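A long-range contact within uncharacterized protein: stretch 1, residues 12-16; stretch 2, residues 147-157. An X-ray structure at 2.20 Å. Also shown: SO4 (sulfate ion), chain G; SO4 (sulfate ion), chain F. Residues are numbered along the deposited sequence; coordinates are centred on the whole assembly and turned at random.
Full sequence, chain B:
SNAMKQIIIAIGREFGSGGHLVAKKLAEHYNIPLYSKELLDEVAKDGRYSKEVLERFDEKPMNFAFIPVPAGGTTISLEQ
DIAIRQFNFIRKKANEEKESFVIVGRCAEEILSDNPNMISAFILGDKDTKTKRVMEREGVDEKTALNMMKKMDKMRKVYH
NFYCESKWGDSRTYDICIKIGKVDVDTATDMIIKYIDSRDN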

# COMPACT_ATOMS: atom_id res chain seq x y z
N GLY B 12 14.85 6.91 -11.54
CA GLY B 12 14.56 6.81 -10.12
C GLY B 12 15.52 5.82 -9.49
O GLY B 12 16.23 5.10 -10.18
N ARG B 13 15.53 5.75 -8.17
CA ARG B 13 16.55 5.00 -7.48
C ARG B 13 16.32 4.92 -5.95
O ARG B 13 15.75 5.85 -5.32
CB ARG B 13 17.94 5.63 -7.75
CG ARG B 13 18.36 6.70 -6.69
CD ARG B 13 18.43 8.18 -7.09
NE ARG B 13 17.18 8.87 -7.00
CZ ARG B 13 16.97 10.14 -6.63
NH1 ARG B 13 17.95 10.95 -6.27
NH2 ARG B 13 15.71 10.61 -6.64
N GLU B 14 16.78 3.81 -5.38
CA GLU B 14 16.94 3.66 -3.94
C GLU B 14 18.26 4.30 -3.56
O GLU B 14 19.25 4.21 -4.32
CB GLU B 14 17.03 2.20 -3.53
CG GLU B 14 15.89 1.38 -3.96
CD GLU B 14 16.00 -0.07 -3.51
OE1 GLU B 14 17.13 -0.61 -3.48
OE2 GLU B 14 14.94 -0.67 -3.23
N PHE B 15 18.30 4.88 -2.37
CA PHE B 15 19.48 5.53 -1.86
C PHE B 15 20.54 4.48 -1.65
O PHE B 15 20.27 3.41 -1.09
CB PHE B 15 19.18 6.15 -0.54
CG PHE B 15 20.31 6.98 0.00
CD1 PHE B 15 20.60 8.23 -0.56
CD2 PHE B 15 21.08 6.53 1.08
CE1 PHE B 15 21.63 9.02 -0.06
CE2 PHE B 15 22.11 7.33 1.59
CZ PHE B 15 22.38 8.57 1.03
N GLY B 16 21.74 4.79 -2.14
CA GLY B 16 22.84 3.86 -2.11
C GLY B 16 22.94 2.82 -3.22
O GLY B 16 23.85 2.00 -3.18
S SO4 G . 22.54 6.63 -5.19
O1 SO4 G . 22.80 7.65 -6.21
O2 SO4 G . 22.19 7.21 -3.90
O3 SO4 G . 21.38 5.93 -5.76
O4 SO4 G . 23.75 5.76 -5.08
S SO4 F . 14.77 13.80 -5.79
O1 SO4 F . 14.24 14.55 -6.92
O2 SO4 F . 14.11 12.50 -5.86
O3 SO4 F . 16.22 13.71 -5.86
O4 SO4 F . 14.44 14.55 -4.55
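Stretch 2, residues 147-157: NMMKKMDKMRK

Stretch 2 is helical throughout, part of a longer helix, and packs against the segment where stretch 1 leaves its strand, which ends at R13, and becomes loop. The two run in opposite senses: F15 lies nearest M149 (CA to CA 5.5 Å), and E14, one residue earlier, lies nearest D153, one helical turn later (CA to CA 6.0 Å). F15 covers the most surface. Its CA-to-CB bond (chi1 t) points toward the helix, and its ring meets M148, M149 and, a turn on, M152. M152, a selenomethionine like M148 and M149, lays CG over one ring face, 3.9 Å from the F15 ring centroid; F15 CD2 meets M149 CG at 3.9 Å, and F15 CE2 meets M148 CB at 4.2 Å. F15 N donates to D153 OD1 (2.8 Å, nearly linear), the one direct hydrogen bond of the contact, while a water donates to both F15 O (2.7 Å) and D153 OD2 (2.5 Å). The CA-to-CB bond of R156 points toward stretch 1, and its NH2 lies at the edge of the F15 ring, 4.0 Å from F15 CD1. Its guanidinium stacks flat on that of R13, centres 3.5 Å apart and planes at 14°, despite like charges (R13 NH1 to R156 NH2, 3.3 Å). The chain F sulfate accepts a hydrogen bond at O2 from R13 NH2 (2.6 Å), bringing negative charge to the stack.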

# COMPACT_ATOMS: atom_id res chain seq x y z
N ASN B 147 20.04 3.42 8.43
CA ASN B 147 19.07 4.43 8.81
C ASN B 147 18.95 5.47 7.75
O ASN B 147 17.87 5.82 7.38
CB ASN B 147 19.47 5.09 10.13
CG ASN B 147 19.20 4.20 11.31
OD1 ASN B 147 18.44 3.24 11.22
ND2 ASN B 147 19.79 4.52 12.45
N MSE B 148 20.07 5.98 7.26
CA MSE B 148 20.01 6.90 6.13
C MSE B 148 19.25 6.32 4.94
O MSE B 148 18.45 7.01 4.31
CB MSE B 148 21.41 7.25 5.69
CG MSE B 148 21.93 8.45 6.39
SE MSE B 148 23.74 8.61 5.80
CE MSE B 148 24.47 7.30 7.05
N MSE B 149 19.49 5.06 4.64
CA MSE B 149 18.89 4.46 3.47
C MSE B 149 17.37 4.49 3.64
O MSE B 149 16.66 4.96 2.77
CB MSE B 149 19.41 3.03 3.23
CG MSE B 149 20.82 2.97 2.63
SE MSE B 149 21.68 1.28 3.03
CE MSE B 149 20.26 0.17 2.43
N LYS B 150 16.89 4.06 4.81
CA LYS B 150 15.45 4.03 5.08
C LYS B 150 14.81 5.43 5.11
O LYS B 150 13.64 5.61 4.76
CB LYS B 150 15.21 3.25 6.38
CG LYS B 150 13.93 3.55 7.15
CD LYS B 150 14.11 2.95 8.54
CE LYS B 150 12.86 3.12 9.38
NZ LYS B 150 13.10 2.77 10.81
N LYS B 151 15.55 6.44 5.53
CA LYS B 151 14.98 7.78 5.61
C LYS B 151 14.81 8.42 4.24
O LYS B 151 13.77 8.98 3.92
CB LYS B 151 15.85 8.67 6.48
CG LYS B 151 15.19 10.00 6.79
CD LYS B 151 15.32 10.30 8.22
CE LYS B 151 14.63 11.59 8.64
NZ LYS B 151 15.18 12.07 9.98
N MSE B 152 15.85 8.31 3.44
CA MSE B 152 15.88 8.88 2.13
C MSE B 152 14.89 8.20 1.23
O MSE B 152 14.16 8.88 0.50
CB MSE B 152 17.26 8.72 1.56
CG MSE B 152 18.32 9.49 2.28
SE MSE B 152 18.10 11.40 2.18
CE MSE B 152 17.64 11.65 0.31
N ASP B 153 14.85 6.87 1.29
CA ASP B 153 13.85 6.13 0.55
C ASP B 153 12.42 6.53 0.95
O ASP B 153 11.60 6.81 0.07
CB ASP B 153 14.06 4.59 0.63
CG ASP B 153 15.33 4.09 -0.14
OD1 ASP B 153 15.92 4.80 -0.99
OD2 ASP B 153 15.74 2.95 0.11
N LYS B 154 12.12 6.61 2.25
CA LYS B 154 10.81 7.14 2.67
C LYS B 154 10.59 8.56 2.16
O LYS B 154 9.53 8.88 1.69
CB LYS B 154 10.58 7.04 4.19
CG LYS B 154 10.19 5.58 4.60
CD LYS B 154 9.83 5.38 6.15
CE LYS B 154 8.31 5.53 6.45
NZ LYS B 154 7.93 5.61 7.95
N MSE B 155 11.65 9.36 2.17
CA MSE B 155 11.56 10.73 1.72
C MSE B 155 11.15 10.80 0.22
O MSE B 155 10.24 11.54 -0.16
CB MSE B 155 12.88 11.45 1.94
CG MSE B 155 12.73 12.78 2.69
SE MSE B 155 14.38 13.27 3.64
CE MSE B 155 15.30 13.71 1.94
N ARG B 156 11.85 10.02 -0.60
CA ARG B 156 11.60 9.98 -2.05
C ARG B 156 10.23 9.38 -2.42
O ARG B 156 9.56 9.85 -3.35
CB ARG B 156 12.69 9.14 -2.72
CG ARG B 156 13.86 9.91 -2.99
CD ARG B 156 15.07 9.04 -3.06
NE ARG B 156 16.23 9.92 -2.93
CZ ARG B 156 17.47 9.58 -3.19
NH1 ARG B 156 17.77 8.37 -3.59
NH2 ARG B 156 18.40 10.48 -3.07
N LYS B 157 9.85 8.34 -1.70
CA LYS B 157 8.56 7.72 -1.85
C LYS B 157 7.46 8.72 -1.53
O LYS B 157 6.50 8.85 -2.28
CB LYS B 157 8.46 6.49 -0.95
CG LYS B 157 7.09 5.89 -0.78
CD LYS B 157 7.18 4.46 -0.09
CE LYS B 157 5.81 4.00 0.45
NZ LYS B 157 5.76 2.50 0.79
O HOH W 1 18.10 2.04 -0.13